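PDB 5U9C: dTDP-4-dehydrorhamnose Reductase from Yersinia enterocolitica, which probably catalyses the NADPH-dependent reduction of dTDP-4-dehydro-beta-L-rhamnose to dTDP-L-rhamnose, a step in carbohydrate biosynthesis. Local coordinates for residues Leu42-Pro45 with Glu46-Phe49; Ala64-Asp68 with Val69-Glu73. All coordinates share one frame; numbering follows the deposited sequence.

Interaction 1 (Leu42-Pro45 with Glu46-Phe49)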
loop_
_atom_site.group_PDB
_atom_site.type_symbol
_atom_site.label_atom_id
_atom_site.label_comp_id
_atom_site.label_asym_id
_atom_site.label_seq_id
_atom_site.Cartn_x
_atom_site.Cartn_y
_atom_site.Cartn_z
ATOM N N LEU D 42 -27.156 25.478 2.351
ATOM C CA LEU D 42 -26.157 24.648 1.663
ATOM C C LEU D 42 -26.798 23.659 0.701
ATOM O O LEU D 42 -26.159 23.265 -0.268
ATOM C CB LEU D 42 -25.270 23.895 2.649
ATOM C CG LEU D 42 -24.428 24.748 3.603
ATOM C CD1 LEU D 42 -23.591 23.833 4.479
ATOM C CD2 LEU D 42 -23.540 25.721 2.881
ATOM N N SER D 43 -28.050 23.266 0.957
ATOM C CA SER D 43 -28.752 22.340 0.062
ATOM C C SER D 43 -29.337 23.035 -1.162
ATOM O O SER D 43 -29.946 22.377 -1.971
ATOM C CB SER D 43 -29.876 21.603 0.793
ATOM O OG SER D 43 -30.827 22.534 1.237
ATOM N N VAL D 44 -29.197 24.360 -1.255
ATOM C CA VAL D 44 -29.654 25.125 -2.416
ATOM C C VAL D 44 -28.443 25.960 -2.885
ATOM O O VAL D 44 -28.458 27.193 -2.822
ATOM C CB VAL D 44 -30.870 26.028 -2.083
ATOM C CG1 VAL D 44 -31.424 26.682 -3.342
ATOM C CG2 VAL D 44 -31.983 25.215 -1.423
ATOM N N PRO D 45 -27.375 25.283 -3.350
ATOM C CA PRO D 45 -26.195 26.010 -3.808
ATOM C C PRO D 45 -26.466 26.963 -4.973
ATOM O O PRO D 45 -25.776 27.963 -5.108
ATOM C CB PRO D 45 -25.229 24.887 -4.232
ATOM C CG PRO D 45 -26.091 23.713 -4.492
ATOM C CD PRO D 45 -27.223 23.830 -3.527
ATOM N N GLU D 46 -27.490 26.679 -5.769
ATOM C CA GLU D 46 -27.803 27.524 -6.925
ATOM C C GLU D 46 -28.272 28.953 -6.619
ATOM O O GLU D 46 -28.322 29.783 -7.525
ATOM C CB GLU D 46 -28.839 26.854 -7.830
ATOM C CG GLU D 46 -30.211 26.594 -7.191
ATOM C CD GLU D 46 -30.328 25.266 -6.437
ATOM O OE1 GLU D 46 -31.455 24.727 -6.428
ATOM O OE2 GLU D 46 -29.317 24.741 -5.895
ATOM N N ALA D 47 -28.633 29.235 -5.364
ATOM C CA ALA D 47 -29.089 30.567 -4.968
ATOM C C ALA D 47 -27.999 31.341 -4.236
ATOM O O ALA D 47 -28.164 32.523 -3.939
ATOM C CB ALA D 47 -30.331 30.462 -4.085
ATOM N N ILE D 48 -26.878 30.694 -3.971
ATOM C CA ILE D 48 -25.817 31.335 -3.210
ATOM C C ILE D 48 -25.112 32.510 -3.908
ATOM O O ILE D 48 -24.942 33.558 -3.296
ATOM C CB ILE D 48 -24.796 30.288 -2.741
ATOM C CG1 ILE D 48 -25.485 29.342 -1.745
ATOM C CG2 ILE D 48 -23.573 30.944 -2.109
ATOM C CD1 ILE D 48 -24.599 28.223 -1.239
ATOM N N PHE D 49 -24.696 32.330 -5.159
ATOM C CA PHE D 49 -23.953 33.363 -5.880
ATOM C C PHE D 49 -24.690 34.710 -5.941
ATOM O O PHE D 49 -24.109 35.753 -5.597
ATOM C CB PHE D 49 -23.569 32.883 -7.281
ATOM C CG PHE D 49 -22.698 33.843 -8.038
ATOM C CD1 PHE D 49 -23.264 34.840 -8.841
ATOM C CD2 PHE D 49 -21.311 33.753 -7.961
ATOM C CE1 PHE D 49 -22.455 35.725 -9.537
ATOM C CE2 PHE D 49 -20.502 34.622 -8.668
ATOM C CZ PHE D 49 -21.069 35.618 -9.442
HETATM O O HOH W 1 -25.103 30.006 -6.809
#
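I48 lies against P45 where the loop after strand 31-34 of the Rossmann-type domain winds into helix 48-55, a local turn at the helix start. The buried, tightly packed side is here: CD1 of I48 comes within 3.7 Å of CA of P45, while its CG1 passes beside the carbonyl oxygens of P45 and V44. Two successive i to i+3 bonds wind the chain. N of A47 donates to O of V44 at 3.3 Å, nearly straight at 169°, and N of I48 donates to O of P45 at 3.2 Å. Proline suits this place because its ring fixes phi at -60° and its missing N-H costs nothing in a turn whose carbonyls do the accepting. Isoleucine suits the buried side, where it also touches L40 of the preceding loop and I90 of helix 76-97.

The E46 and A47 side is open to solvent, though E46 still lies close over the turn. E46 has CG between its own backbone N and carbonyl carbon (chi1 62°) and a bend at chi2, which folds the chain back until its CD lies 3.6 Å from CG1 of V44. A47 adds only a methyl, its CB 4.0 Å from that same CG1. At the start of the helix, O of P45, already bonded to N of I48, also takes a bond from a water (2.7 Å), which accepts from N of F49 at 2.9 Å.

Interaction 2 (Ala64-Asp68 with Val69-Glu73)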
loop_
_atom_site.group_PDB
_atom_site.type_symbol
_atom_site.label_atom_id
_atom_site.label_comp_id
_atom_site.label_asym_id
_atom_site.label_seq_id
_atom_site.Cartn_x
_atom_site.Cartn_y
_atom_site.Cartn_z
ATOM N N ALA D 64 -20.234 27.004 7.683
ATOM C CA ALA D 64 -21.295 25.993 7.524
ATOM C C ALA D 64 -20.804 24.779 6.717
ATOM O O ALA D 64 -20.056 24.920 5.746
ATOM C CB ALA D 64 -22.534 26.596 6.868
ATOM N N ALA D 65 -21.222 23.592 7.145
ATOM C CA ALA D 65 -20.818 22.354 6.473
ATOM C C ALA D 65 -21.603 21.190 7.028
ATOM O O ALA D 65 -22.158 21.302 8.108
ATOM C CB ALA D 65 -19.344 22.099 6.714
ATOM N N GLU D 66 -21.655 20.088 6.283
ATOM C CA GLU D 66 -22.247 18.864 6.809
ATOM C C GLU D 66 -21.064 18.191 7.497
ATOM O O GLU D 66 -20.128 17.750 6.829
ATOM C CB GLU D 66 -22.814 17.965 5.719
ATOM C CG GLU D 66 -23.256 16.609 6.254
ATOM C CD GLU D 66 -24.263 16.736 7.390
ATOM O OE1 GLU D 66 -23.901 16.416 8.543
ATOM O OE2 GLU D 66 -25.372 17.236 7.136
ATOM N N THR D 67 -21.115 18.110 8.825
ATOM C CA THR D 67 -20.005 17.592 9.613
ATOM C C THR D 67 -20.251 16.220 10.254
ATOM O O THR D 67 -19.396 15.726 10.971
ATOM C CB THR D 67 -19.639 18.602 10.721
ATOM O OG1 THR D 67 -20.786 18.808 11.541
ATOM C CG2 THR D 67 -19.216 19.946 10.099
ATOM N N ASP D 68 -21.418 15.624 10.020
ATOM C CA ASP D 68 -21.681 14.253 10.499
ATOM C C ASP D 68 -20.933 13.335 9.520
ATOM O O ASP D 68 -21.407 13.038 8.429
ATOM C CB ASP D 68 -23.188 13.960 10.509
ATOM C CG ASP D 68 -23.513 12.577 11.034
ATOM O OD1 ASP D 68 -22.658 11.655 10.932
ATOM O OD2 ASP D 68 -24.639 12.409 11.535
ATOM N N VAL D 69 -19.737 12.929 9.928
ATOM C CA VAL D 69 -18.846 12.102 9.103
ATOM C C VAL D 69 -19.494 10.800 8.594
ATOM O O VAL D 69 -19.294 10.395 7.442
ATOM C CB VAL D 69 -17.537 11.795 9.890
ATOM C CG1 VAL D 69 -16.591 10.930 9.079
ATOM C CG2 VAL D 69 -16.852 13.102 10.289
ATOM N N ASP D 70 -20.271 10.156 9.454
ATOM C CA ASP D 70 -20.926 8.906 9.115
ATOM C C ASP D 70 -22.075 9.081 8.136
ATOM O O ASP D 70 -22.264 8.249 7.219
ATOM C CB ASP D 70 -21.343 8.219 10.396
ATOM C CG ASP D 70 -20.132 7.863 11.245
ATOM O OD1 ASP D 70 -19.256 7.140 10.707
ATOM O OD2 ASP D 70 -20.052 8.319 12.417
ATOM N N LEU D 71 -22.826 10.166 8.306
ATOM C CA LEU D 71 -23.907 10.487 7.372
ATOM C C LEU D 71 -23.275 10.744 5.989
ATOM O O LEU D 71 -23.797 10.285 4.973
ATOM C CB LEU D 71 -24.703 11.703 7.846
ATOM C CG LEU D 71 -25.788 12.245 6.902
ATOM C CD1 LEU D 71 -26.828 11.167 6.637
ATOM C CD2 LEU D 71 -26.427 13.493 7.501
ATOM N N CYS D 72 -22.133 11.442 5.969
ATOM C CA CYS D 72 -21.422 11.721 4.706
ATOM C C CYS D 72 -21.009 10.446 3.992
ATOM O O CYS D 72 -21.024 10.409 2.759
ATOM C CB CYS D 72 -20.187 12.585 4.927
ATOM S SG CYS D 72 -20.500 14.322 5.326
ATOM N N GLU D 73 -20.627 9.408 4.758
ATOM C CA GLU D 73 -20.265 8.121 4.164
ATOM C C GLU D 73 -21.491 7.391 3.575
ATOM O O GLU D 73 -21.416 6.855 2.468
ATOM C CB GLU D 73 -19.571 7.215 5.171
ATOM C CG GLU D 73 -18.754 6.118 4.531
ATOM C CD GLU D 73 -17.477 6.633 3.863
ATOM O OE1 GLU D 73 -17.155 7.836 3.967
ATOM O OE2 GLU D 73 -16.796 5.826 3.224
HETATM O O HOH W 2 -21.049 10.848 12.871
#
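The backbone runs extended through E66, turns at T67 and enters helix 69-74 after D68, whose O accepts from N of C72 at 3.0 Å in the first i to i+4 bond of the helix. D68 is the N-cap. With CG turned away from its own backbone N (chi1 -178°), its carboxylate reaches forward over the opening turn, and OD1 takes the N-H of L71 at 3.0 Å and 164°. The donor lies above the carboxylate plane, 67° out of it. Aspartate suits the position because its short acidic chain can accept from an N-H of the first turn, and its negative charge would probably be favoured by the helix dipole.

CB of L71 packs on this cap, 3.5 Å from CG of D68, the two side chains crossing at about a right angle. Farther out, CD2 of L71 lies 3.9 Å from CD of E66. E66, bent at chi2, curls back so that OE1 accepts from N of D68 through its anti lone pair, at 3.0 Å; OE2 pairs with R78. Lower on the same side chain, CG of E66 meets SG of C72 at 3.7 Å, a small thiol fitting the buried side of the helix.

A water donates to both OD1 of D68 and OD2 of D70, joining two acids that would otherwise probably repel. OD1 of D70 accepts from N of A254 and pairs in a salt bridge with R256, which has been seen to bind (R)-malate in this protein, although none is bound to this chain. In the loop after strand 59-62, E66 rests on Y82 of helix 76-97 and C72 of the following helix rests on A79, while V69 and C72 meet Y130 of helix 129-144.

From the N terminus, the chain leaves strand 31-34 and meets interaction 1, which closes the turn leading into helix 48-55. That helix returns the chain to strand 59-62, after which interaction 2 closes the next turn, into helix 69-74. The two are therefore in series, neither nested nor crossed, with centres about 18 Å apart. They nevertheless touch: CD1 of L42 packs 3.6 Å from N of A65, so the loops following two strands of the parallel sheet meet. Helix 76-97 is common to both, taking side chains from each, and interaction 2 also reaches helix 129-144 and R256.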